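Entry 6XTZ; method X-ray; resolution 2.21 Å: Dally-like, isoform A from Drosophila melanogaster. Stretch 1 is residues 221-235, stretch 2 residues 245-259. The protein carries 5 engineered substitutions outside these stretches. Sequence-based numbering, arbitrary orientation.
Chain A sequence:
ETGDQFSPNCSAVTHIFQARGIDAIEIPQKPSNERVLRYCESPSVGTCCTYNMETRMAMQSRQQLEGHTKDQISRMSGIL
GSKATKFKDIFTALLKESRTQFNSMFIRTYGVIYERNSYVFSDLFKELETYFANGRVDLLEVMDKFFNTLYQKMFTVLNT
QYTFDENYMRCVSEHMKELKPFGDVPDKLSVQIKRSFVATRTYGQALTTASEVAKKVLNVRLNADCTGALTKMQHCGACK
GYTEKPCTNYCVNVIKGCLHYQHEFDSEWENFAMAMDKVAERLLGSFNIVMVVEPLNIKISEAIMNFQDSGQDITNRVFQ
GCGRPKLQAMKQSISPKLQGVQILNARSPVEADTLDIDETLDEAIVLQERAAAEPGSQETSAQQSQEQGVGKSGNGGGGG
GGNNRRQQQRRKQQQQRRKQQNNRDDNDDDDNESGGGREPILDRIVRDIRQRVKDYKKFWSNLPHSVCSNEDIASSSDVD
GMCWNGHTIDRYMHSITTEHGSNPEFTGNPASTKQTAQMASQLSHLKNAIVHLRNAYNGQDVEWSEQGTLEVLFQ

Stretch 1 (221-235) RLNADCTGALTKMQH
Stretch 2 (245-259) KPCTNYCVNVIKGCL

Two helices, 224-234 and 248-258, run nearly antiparallel: their N-to-C directions differ by 167° and their axes approach to 9.3 Å. The register pairs Cys226 with Cys258 (CA to CA 4.8 Å), Ala229 with Val254 (6.3 Å) and Met233 with Pro246 (6.3 Å). No direct hydrogen bond crosses; a disulfide, apolar packing and two waters do the joining.

Leu222, extended at phi/psi -67/148 and with rotamer m,t, lays CD2 4.0 Å from Leu259 CD2 and 3.7 Å from Cys258 O. Asn223 (-96/172, chi1 p) caps the first helix, its OD1 accepting from Cys226 N at 2.8 Å. Water 1 ties the two chain segments together, accepting from Asn223 N at 3.2 Å and donating to Cys258 O at 2.8 Å.

Cys226 (chi1 t) points toward the partner helix and meets Cys258 (chi1 m) in a disulfide, SG to SG 2.0 Å with chi3 92°, close to the relaxed right angle. This covalent link coincides with the shortest CA spacing of the register.

One turn on, Ala229 points its CB toward the partner, 4.0 Å from Val254 CG1 (Val254 chi1 t). Ala229 O takes a hydrogen bond from water 2 at 2.8 Å, and that water also bonds Tyr250 OH at 2.8 Å. Leu230 (t,p) starts sideways, but its CD1 reaches Ile255 CD1 (m,m) at 3.6 Å.

Met233 (t,m,m) is a knob, seated among Tyr250, Cys251, Val254 and Ile255, and has the largest covered area of the contact, 126 Å². Its CG covers one face of the Tyr250 ring (chi1 t, chi2 38°), 3.8 Å from the centroid in a CH-pi contact, while SD lies 3.7 Å from Cys251 CB and 3.8 Å from Pro246 CB.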

ATOM      1  N   ARG A 221      21.271   0.968  -1.873  1.00 49.86           N
ATOM      2  CA  ARG A 221      22.161   1.347  -2.958  1.00 47.21           C
ATOM      3  C   ARG A 221      22.455   0.150  -3.854  1.00 42.97           C
ATOM      4  O   ARG A 221      22.427  -1.002  -3.414  1.00 41.59           O
ATOM      5  CB  ARG A 221      23.472   1.914  -2.412  1.00 55.54           C
ATOM      6  CG  ARG A 221      23.309   3.149  -1.544  1.00 70.80           C
ATOM      7  CD  ARG A 221      24.649   3.604  -0.987  1.00 91.11           C
ATOM      8  NE  ARG A 221      24.531   4.815  -0.181  1.00107.62           N
ATOM      9  CZ  ARG A 221      24.294   4.821   1.128  1.00117.27           C
ATOM     10  NH1 ARG A 221      24.202   5.972   1.781  1.00120.05           N
ATOM     11  NH2 ARG A 221      24.148   3.678   1.783  1.00120.10           N
ATOM     12  N   LEU A 222      22.734   0.437  -5.121  1.00 45.03           N
ATOM     13  CA  LEU A 222      23.167  -0.604  -6.040  1.00 46.08           C
ATOM     14  C   LEU A 222      24.535  -1.133  -5.625  1.00 45.86           C
ATOM     15  O   LEU A 222      25.362  -0.407  -5.068  1.00 50.39           O
ATOM     16  CB  LEU A 222      23.218  -0.062  -7.468  1.00 40.11           C
ATOM     17  CG  LEU A 222      21.903   0.518  -7.991  1.00 41.97           C
ATOM     18  CD1 LEU A 222      22.070   1.054  -9.405  1.00 43.55           C
ATOM     19  CD2 LEU A 222      20.804  -0.527  -7.940  1.00 36.82           C
ATOM     20  N   ASN A 223      24.767  -2.416  -5.884  1.00 44.26           N
ATOM     21  CA  ASN A 223      26.018  -3.058  -5.513  1.00 49.08           C
ATOM     22  C   ASN A 223      26.987  -3.075  -6.692  1.00 51.90           C
ATOM     23  O   ASN A 223      26.641  -2.729  -7.825  1.00 49.06           O
ATOM     24  CB  ASN A 223      25.767  -4.479  -4.991  1.00 50.76           C
ATOM     25  CG  ASN A 223      24.991  -5.342  -5.970  1.00 50.22           C
ATOM     26  OD1 ASN A 223      25.198  -5.282  -7.182  1.00 53.16           O
ATOM     27  ND2 ASN A 223      24.088  -6.158  -5.441  1.00 52.14           N
ATOM     28  N   ALA A 224      28.222  -3.496  -6.406  1.00 53.91           N
ATOM     29  CA  ALA A 224      29.265  -3.513  -7.427  1.00 47.45           C
ATOM     30  C   ALA A 224      28.936  -4.472  -8.564  1.00 47.93           C
ATOM     31  O   ALA A 224      29.281  -4.199  -9.720  1.00 45.13           O
ATOM     32  CB  ALA A 224      30.607  -3.877  -6.798  1.00 49.11           C
ATOM     33  N   ASP A 225      28.270  -5.590  -8.264  1.00 52.67           N
ATOM     34  CA  ASP A 225      27.907  -6.528  -9.322  1.00 48.90           C
ATOM     35  C   ASP A 225      26.936  -5.904 -10.314  1.00 47.52           C
ATOM     36  O   ASP A 225      26.944  -6.261 -11.499  1.00 47.60           O
ATOM     37  CB  ASP A 225      27.308  -7.802  -8.725  1.00 53.91           C
ATOM     38  CG  ASP A 225      28.341  -8.650  -8.006  1.00 65.69           C
ATOM     39  OD1 ASP A 225      29.525  -8.250  -7.971  1.00 72.36           O
ATOM     40  OD2 ASP A 225      27.972  -9.718  -7.478  1.00 71.53           O
ATOM     41  N   CYS A 226      26.098  -4.971  -9.856  1.00 47.34           N
ATOM     42  CA  CYS A 226      25.189  -4.289 -10.770  1.00 49.42           C
ATOM     43  C   CYS A 226      25.945  -3.367 -11.716  1.00 48.56           C
ATOM     44  O   CYS A 226      25.613  -3.282 -12.904  1.00 46.28           O
ATOM     45  CB  CYS A 226      24.141  -3.496  -9.988  1.00 48.60           C
ATOM     46  SG  CYS A 226      23.322  -2.215 -10.970  1.00 44.99           S
ATOM     47  N   THR A 227      26.958  -2.664 -11.204  1.00 52.30           N
ATOM     48  CA  THR A 227      27.718  -1.740 -12.039  1.00 52.59           C
ATOM     49  C   THR A 227      28.343  -2.455 -13.230  1.00 47.93           C
ATOM     50  O   THR A 227      28.299  -1.949 -14.356  1.00 46.02           O
ATOM     51  CB  THR A 227      28.798  -1.047 -11.207  1.00 51.15           C
ATOM     52  OG1 THR A 227      28.198  -0.429 -10.063  1.00 51.69           O
ATOM     53  CG2 THR A 227      29.508   0.015 -12.034  1.00 44.49           C
ATOM     54  N   GLY A 228      28.907  -3.643 -13.006  1.00 46.85           N
ATOM     55  CA  GLY A 228      29.549  -4.363 -14.095  1.00 44.36           C
ATOM     56  C   GLY A 228      28.580  -4.744 -15.198  1.00 46.96           C
ATOM     57  O   GLY A 228      28.830  -4.487 -16.379  1.00 50.27           O
ATOM     58  N   ALA A 229      27.458  -5.365 -14.828  1.00 46.11           N
ATOM     59  CA  ALA A 229      26.478  -5.781 -15.827  1.00 42.96           C
ATOM     60  C   ALA A 229      25.820  -4.588 -16.504  1.00 43.02           C
ATOM     61  O   ALA A 229      25.449  -4.670 -17.680  1.00 44.64           O
ATOM     62  CB  ALA A 229      25.418  -6.673 -15.183  1.00 42.65           C
ATOM     63  N   LEU A 230      25.673  -3.474 -15.783  1.00 44.53           N
ATOM     64  CA  LEU A 230      25.008  -2.303 -16.344  1.00 46.17           C
ATOM     65  C   LEU A 230      25.844  -1.662 -17.444  1.00 46.39           C
ATOM     66  O   LEU A 230      25.307  -1.235 -18.474  1.00 48.94           O
ATOM     67  CB  LEU A 230      24.716  -1.298 -15.229  1.00 49.04           C
ATOM     68  CG  LEU A 230      23.723  -0.171 -15.498  1.00 46.25           C
ATOM     69  CD1 LEU A 230      22.359  -0.744 -15.837  1.00 40.77           C
ATOM     70  CD2 LEU A 230      23.635   0.740 -14.285  1.00 44.46           C
ATOM     71  N   THR A 231      27.160  -1.589 -17.249  1.00 50.59           N
ATOM     72  CA  THR A 231      28.023  -0.951 -18.238  1.00 47.92           C
ATOM     73  C   THR A 231      28.237  -1.838 -19.455  1.00 44.81           C
ATOM     74  O   THR A 231      28.292  -1.339 -20.586  1.00 43.65           O
ATOM     75  CB  THR A 231      29.362  -0.594 -17.603  1.00 52.67           C
ATOM     76  OG1 THR A 231      30.039  -1.797 -17.228  1.00 70.89           O
ATOM     77  CG2 THR A 231      29.130   0.233 -16.371  1.00 40.74           C
ATOM     78  N   LYS A 232      28.367  -3.151 -19.246  1.00 48.06           N
ATOM     79  CA  LYS A 232      28.458  -4.072 -20.374  1.00 48.95           C
ATOM     80  C   LYS A 232      27.217  -3.994 -21.250  1.00 47.88           C
ATOM     81  O   LYS A 232      27.306  -4.154 -22.474  1.00 46.49           O
ATOM     82  CB  LYS A 232      28.671  -5.501 -19.869  1.00 52.05           C
ATOM     83  CG  LYS A 232      28.912  -6.526 -20.967  1.00 57.54           C
ATOM     84  CD  LYS A 232      29.066  -7.923 -20.386  1.00 63.76           C
ATOM     85  CE  LYS A 232      29.264  -8.959 -21.477  1.00 69.01           C
ATOM     86  NZ  LYS A 232      29.380 -10.336 -20.924  1.00 73.00           N
ATOM     87  N   MET A 233      26.058  -3.724 -20.649  1.00 45.94           N
ATOM     88  CA  MET A 233      24.816  -3.647 -21.406  1.00 42.98           C
ATOM     89  C   MET A 233      24.688  -2.314 -22.132  1.00 43.38           C
ATOM     90  O   MET A 233      24.342  -2.277 -23.317  1.00 44.42           O
ATOM     91  CB  MET A 233      23.622  -3.871 -20.473  1.00 43.27           C
ATOM     92  CG  MET A 233      22.260  -3.858 -21.150  1.00 39.53           C
ATOM     93  SD  MET A 233      21.503  -2.225 -21.230  1.00 50.02           S
ATOM     94  CE  MET A 233      21.469  -1.776 -19.495  1.00 45.06           C
ATOM     95  N   GLN A 234      24.975  -1.210 -21.444  1.00 49.69           N
ATOM     96  CA  GLN A 234      24.620   0.105 -21.962  1.00 57.29           C
ATOM     97  C   GLN A 234      25.748   0.774 -22.744  1.00 52.61           C
ATOM     98  O   GLN A 234      25.481   1.473 -23.729  1.00 53.39           O
ATOM     99  CB  GLN A 234      24.177   1.014 -20.809  1.00 58.80           C
ATOM    100  CG  GLN A 234      23.754   2.414 -21.238  1.00 63.02           C
ATOM    101  CD  GLN A 234      23.251   3.262 -20.085  1.00 64.71           C
ATOM    102  OE1 GLN A 234      23.026   2.761 -18.982  1.00 64.50           O
ATOM    103  NE2 GLN A 234      23.075   4.554 -20.335  1.00 62.40           N
ATOM    104  N   HIS A 235      27.004   0.581 -22.340  1.00 55.26           N
ATOM    105  CA  HIS A 235      28.109   1.343 -22.911  1.00 50.57           C
ATOM    106  C   HIS A 235      29.133   0.517 -23.675  1.00 54.15           C
ATOM    107  O   HIS A 235      29.740   1.040 -24.613  1.00 56.65           O
ATOM    108  CB  HIS A 235      28.845   2.124 -21.810  1.00 50.71           C
ATOM    109  CG  HIS A 235      27.998   3.153 -21.129  1.00 55.44           C
ATOM    110  ND1 HIS A 235      27.429   4.214 -21.800  1.00 59.25           N
ATOM    111  CD2 HIS A 235      27.626   3.284 -19.834  1.00 59.08           C
ATOM    112  CE1 HIS A 235      26.741   4.953 -20.948  1.00 59.09           C
ATOM    113  NE2 HIS A 235      26.843   4.410 -19.749  1.00 56.15           N
ATOM    114  N   LYS A 245      21.775   0.165 -30.324  1.00 58.19           N
ATOM    115  CA  LYS A 245      21.285   0.172 -28.959  1.00 59.19           C
ATOM    116  C   LYS A 245      21.271  -1.248 -28.394  1.00 56.40           C
ATOM    117  O   LYS A 245      21.273  -2.226 -29.145  1.00 54.34           O
ATOM    118  CB  LYS A 245      19.883   0.776 -28.907  1.00 59.69           C
ATOM    119  CG  LYS A 245      19.837   2.278 -29.129  1.00 66.29           C
ATOM    120  CD  LYS A 245      20.630   3.017 -28.062  1.00 71.58           C
ATOM    121  CE  LYS A 245      20.315   4.506 -28.066  1.00 78.88           C
ATOM    122  NZ  LYS A 245      20.593   5.138 -29.384  1.00 83.60           N
ATOM    123  N   PRO A 246      21.266  -1.386 -27.070  1.00 51.90           N
ATOM    124  CA  PRO A 246      21.166  -2.723 -26.475  1.00 48.67           C
ATOM    125  C   PRO A 246      19.808  -3.350 -26.749  1.00 50.25           C
ATOM    126  O   PRO A 246      18.805  -2.658 -26.944  1.00 51.02           O
ATOM    127  CB  PRO A 246      21.362  -2.465 -24.975  1.00 49.97           C
ATOM    128  CG  PRO A 246      21.953  -1.096 -24.881  1.00 51.00           C
ATOM    129  CD  PRO A 246      21.435  -0.338 -26.050  1.00 52.24           C
ATOM    130  N   CYS A 247      19.784  -4.679 -26.767  1.00 46.73           N
ATOM    131  CA  CYS A 247      18.528  -5.390 -26.939  1.00 49.56           C
ATOM    132  C   CYS A 247      17.627  -5.167 -25.729  1.00 47.82           C
ATOM    133  O   CYS A 247      18.095  -5.018 -24.596  1.00 50.71           O
ATOM    134  CB  CYS A 247      18.779  -6.885 -27.146  1.00 52.90           C
ATOM    135  SG  CYS A 247      19.945  -7.288 -28.478  1.00 60.59           S
ATOM    136  N   THR A 248      16.317  -5.133 -25.982  1.00 46.98           N
ATOM    137  CA  THR A 248      15.361  -4.838 -24.919  1.00 42.73           C
ATOM    138  C   THR A 248      15.411  -5.897 -23.824  1.00 44.47           C
ATOM    139  O   THR A 248      15.609  -5.581 -22.645  1.00 49.58           O
ATOM    140  CB  THR A 248      13.951  -4.724 -25.500  1.00 47.60           C
ATOM    141  OG1 THR A 248      13.914  -3.650 -26.446  1.00 53.99           O
ATOM    142  CG2 THR A 248      12.938  -4.453 -24.396  1.00 40.34           C
ATOM    143  N   ASN A 249      15.236  -7.167 -24.201  1.00 42.82           N
ATOM    144  CA  ASN A 249      15.275  -8.243 -23.215  1.00 48.70           C
ATOM    145  C   ASN A 249      16.619  -8.303 -22.502  1.00 51.82           C
ATOM    146  O   ASN A 249      16.677  -8.638 -21.313  1.00 53.59           O
ATOM    147  CB  ASN A 249      14.962  -9.579 -23.886  1.00 53.14           C
ATOM    148  CG  ASN A 249      13.508  -9.690 -24.310  1.00 57.15           C
ATOM    149  OD1 ASN A 249      12.750  -8.723 -24.228  1.00 53.49           O
ATOM    150  ND2 ASN A 249      13.114 -10.871 -24.771  1.00 58.56           N
ATOM    151  N   TYR A 250      17.705  -7.981 -23.206  1.00 43.18           N
ATOM    152  CA  TYR A 250      19.011  -7.896 -22.563  1.00 45.01           C
ATOM    153  C   TYR A 250      19.032  -6.781 -21.523  1.00 46.63           C
ATOM    154  O   TYR A 250      19.490  -6.981 -20.392  1.00 46.40           O
ATOM    155  CB  TYR A 250      20.094  -7.689 -23.625  1.00 44.36           C
ATOM    156  CG  TYR A 250      21.493  -7.489 -23.083  1.00 43.77           C
ATOM    157  CD1 TYR A 250      21.944  -8.193 -21.973  1.00 44.50           C
ATOM    158  CD2 TYR A 250      22.373  -6.609 -23.702  1.00 43.49           C
ATOM    159  CE1 TYR A 250      23.223  -8.008 -21.482  1.00 44.03           C
ATOM    160  CE2 TYR A 250      23.654  -6.423 -23.222  1.00 41.55           C
ATOM    161  CZ  TYR A 250      24.074  -7.124 -22.112  1.00 46.85           C
ATOM    162  OH  TYR A 250      25.349  -6.940 -21.629  1.00 53.01           O
ATOM    163  N   CYS A 251      18.524  -5.600 -21.888  1.00 43.31           N
ATOM    164  CA  CYS A 251      18.447  -4.501 -20.930  1.00 39.56           C
ATOM    165  C   CYS A 251      17.558  -4.859 -19.745  1.00 47.94           C
ATOM    166  O   CYS A 251      17.911  -4.584 -18.592  1.00 49.39           O
ATOM    167  CB  CYS A 251      17.933  -3.237 -21.621  1.00 40.02           C
ATOM    168  SG  CYS A 251      17.743  -1.805 -20.531  1.00 46.50           S
ATOM    169  N   VAL A 252      16.399  -5.472 -20.008  1.00 44.80           N
ATOM    170  CA  VAL A 252      15.467  -5.790 -18.927  1.00 46.24           C
ATOM    171  C   VAL A 252      16.101  -6.763 -17.940  1.00 47.12           C
ATOM    172  O   VAL A 252      15.965  -6.609 -16.720  1.00 50.54           O
ATOM    173  CB  VAL A 252      14.146  -6.341 -19.496  1.00 48.31           C
ATOM    174  CG1 VAL A 252      13.263  -6.871 -18.376  1.00 42.51           C
ATOM    175  CG2 VAL A 252      13.416  -5.261 -20.279  1.00 46.64           C
ATOM    176  N   ASN A 253      16.811  -7.773 -18.448  1.00 44.85           N
ATOM    177  CA  ASN A 253      17.454  -8.741 -17.565  1.00 45.67           C
ATOM    178  C   ASN A 253      18.520  -8.089 -16.695  1.00 46.40           C
ATOM    179  O   ASN A 253      18.708  -8.491 -15.541  1.00 51.96           O
ATOM    180  CB  ASN A 253      18.062  -9.879 -18.384  1.00 47.08           C
ATOM    181  CG  ASN A 253      17.020 -10.856 -18.882  1.00 52.45           C
ATOM    182  OD1 ASN A 253      15.985 -11.052 -18.245  1.00 61.03           O
ATOM    183  ND2 ASN A 253      17.289 -11.478 -20.023  1.00 49.84           N
ATOM    184  N   VAL A 254      19.224  -7.088 -17.222  1.00 41.59           N
ATOM    185  CA  VAL A 254      20.263  -6.423 -16.443  1.00 43.69           C
ATOM    186  C   VAL A 254      19.641  -5.581 -15.335  1.00 43.27           C
ATOM    187  O   VAL A 254      20.061  -5.648 -14.173  1.00 43.02           O
ATOM    188  CB  VAL A 254      21.167  -5.578 -17.360  1.00 42.35           C
ATOM    189  CG1 VAL A 254      22.157  -4.769 -16.533  1.00 42.21           C
ATOM    190  CG2 VAL A 254      21.903  -6.476 -18.341  1.00 37.98           C
ATOM    191  N   ILE A 255      18.629  -4.780 -15.674  1.00 41.44           N
ATOM    192  CA  ILE A 255      17.986  -3.946 -14.663  1.00 44.32           C
ATOM    193  C   ILE A 255      17.291  -4.812 -13.619  1.00 44.71           C
ATOM    194  O   ILE A 255      17.294  -4.487 -12.425  1.00 46.23           O
ATOM    195  CB  ILE A 255      17.010  -2.953 -15.317  1.00 42.90           C
ATOM    196  CG1 ILE A 255      17.686  -2.225 -16.480  1.00 41.87           C
ATOM    197  CG2 ILE A 255      16.524  -1.942 -14.291  1.00 43.43           C
ATOM    198  CD1 ILE A 255      18.841  -1.350 -16.062  1.00 38.83           C
ATOM    199  N   LYS A 256      16.689  -5.927 -14.045  1.00 42.50           N
ATOM    200  CA  LYS A 256      16.077  -6.846 -13.089  1.00 47.76           C
ATOM    201  C   LYS A 256      17.102  -7.360 -12.086  1.00 50.17           C
ATOM    202  O   LYS A 256      16.794  -7.523 -10.900  1.00 53.78           O
ATOM    203  CB  LYS A 256      15.413  -8.015 -13.818  1.00 45.79           C
ATOM    204  CG  LYS A 256      14.022  -7.715 -14.348  1.00 48.94           C
ATOM    205  CD  LYS A 256      13.306  -8.996 -14.747  1.00 57.32           C
ATOM    206  CE  LYS A 256      11.833  -8.746 -15.026  1.00 62.17           C
ATOM    207  NZ  LYS A 256      11.087 -10.020 -15.215  1.00 65.99           N
ATOM    208  N   GLY A 257      18.329  -7.619 -12.542  1.00 42.89           N
ATOM    209  CA  GLY A 257      19.365  -8.059 -11.624  1.00 39.13           C
ATOM    210  C   GLY A 257      19.848  -6.945 -10.717  1.00 36.79           C
ATOM    211  O   GLY A 257      20.069  -7.157  -9.522  1.00 39.75           O
ATOM    212  N   CYS A 258      20.025  -5.743 -11.273  1.00 38.73           N
ATOM    213  CA  CYS A 258      20.384  -4.592 -10.452  1.00 43.54           C
ATOM    214  C   CYS A 258      19.345  -4.343  -9.367  1.00 39.65           C
ATOM    215  O   CYS A 258      19.690  -3.991  -8.232  1.00 38.88           O
ATOM    216  CB  CYS A 258      20.546  -3.351 -11.330  1.00 43.76           C
ATOM    217  SG  CYS A 258      22.113  -3.253 -12.230  1.00 45.56           S
ATOM    218  N   LEU A 259      18.065  -4.531  -9.692  1.00 42.62           N
ATOM    219  CA  LEU A 259      16.970  -4.299  -8.759  1.00 43.04           C
ATOM    220  C   LEU A 259      16.397  -5.600  -8.207  1.00 44.35           C
ATOM    221  O   LEU A 259      15.231  -5.640  -7.801  1.00 44.22           O
ATOM    222  CB  LEU A 259      15.870  -3.480  -9.432  1.00 40.99           C
ATOM    223  CG  LEU A 259      16.307  -2.203 -10.153  1.00 38.77           C
ATOM    224  CD1 LEU A 259      15.095  -1.488 -10.736  1.00 37.86           C
ATOM    225  CD2 LEU A 259      17.077  -1.286  -9.215  1.00 36.01           C
TER
HETATM  226  O   HOH W   1      22.264  -4.070  -7.073  1.00 40.64           O
HETATM  227  O   HOH W   2      25.807  -7.216 -18.885  1.00 49.23           O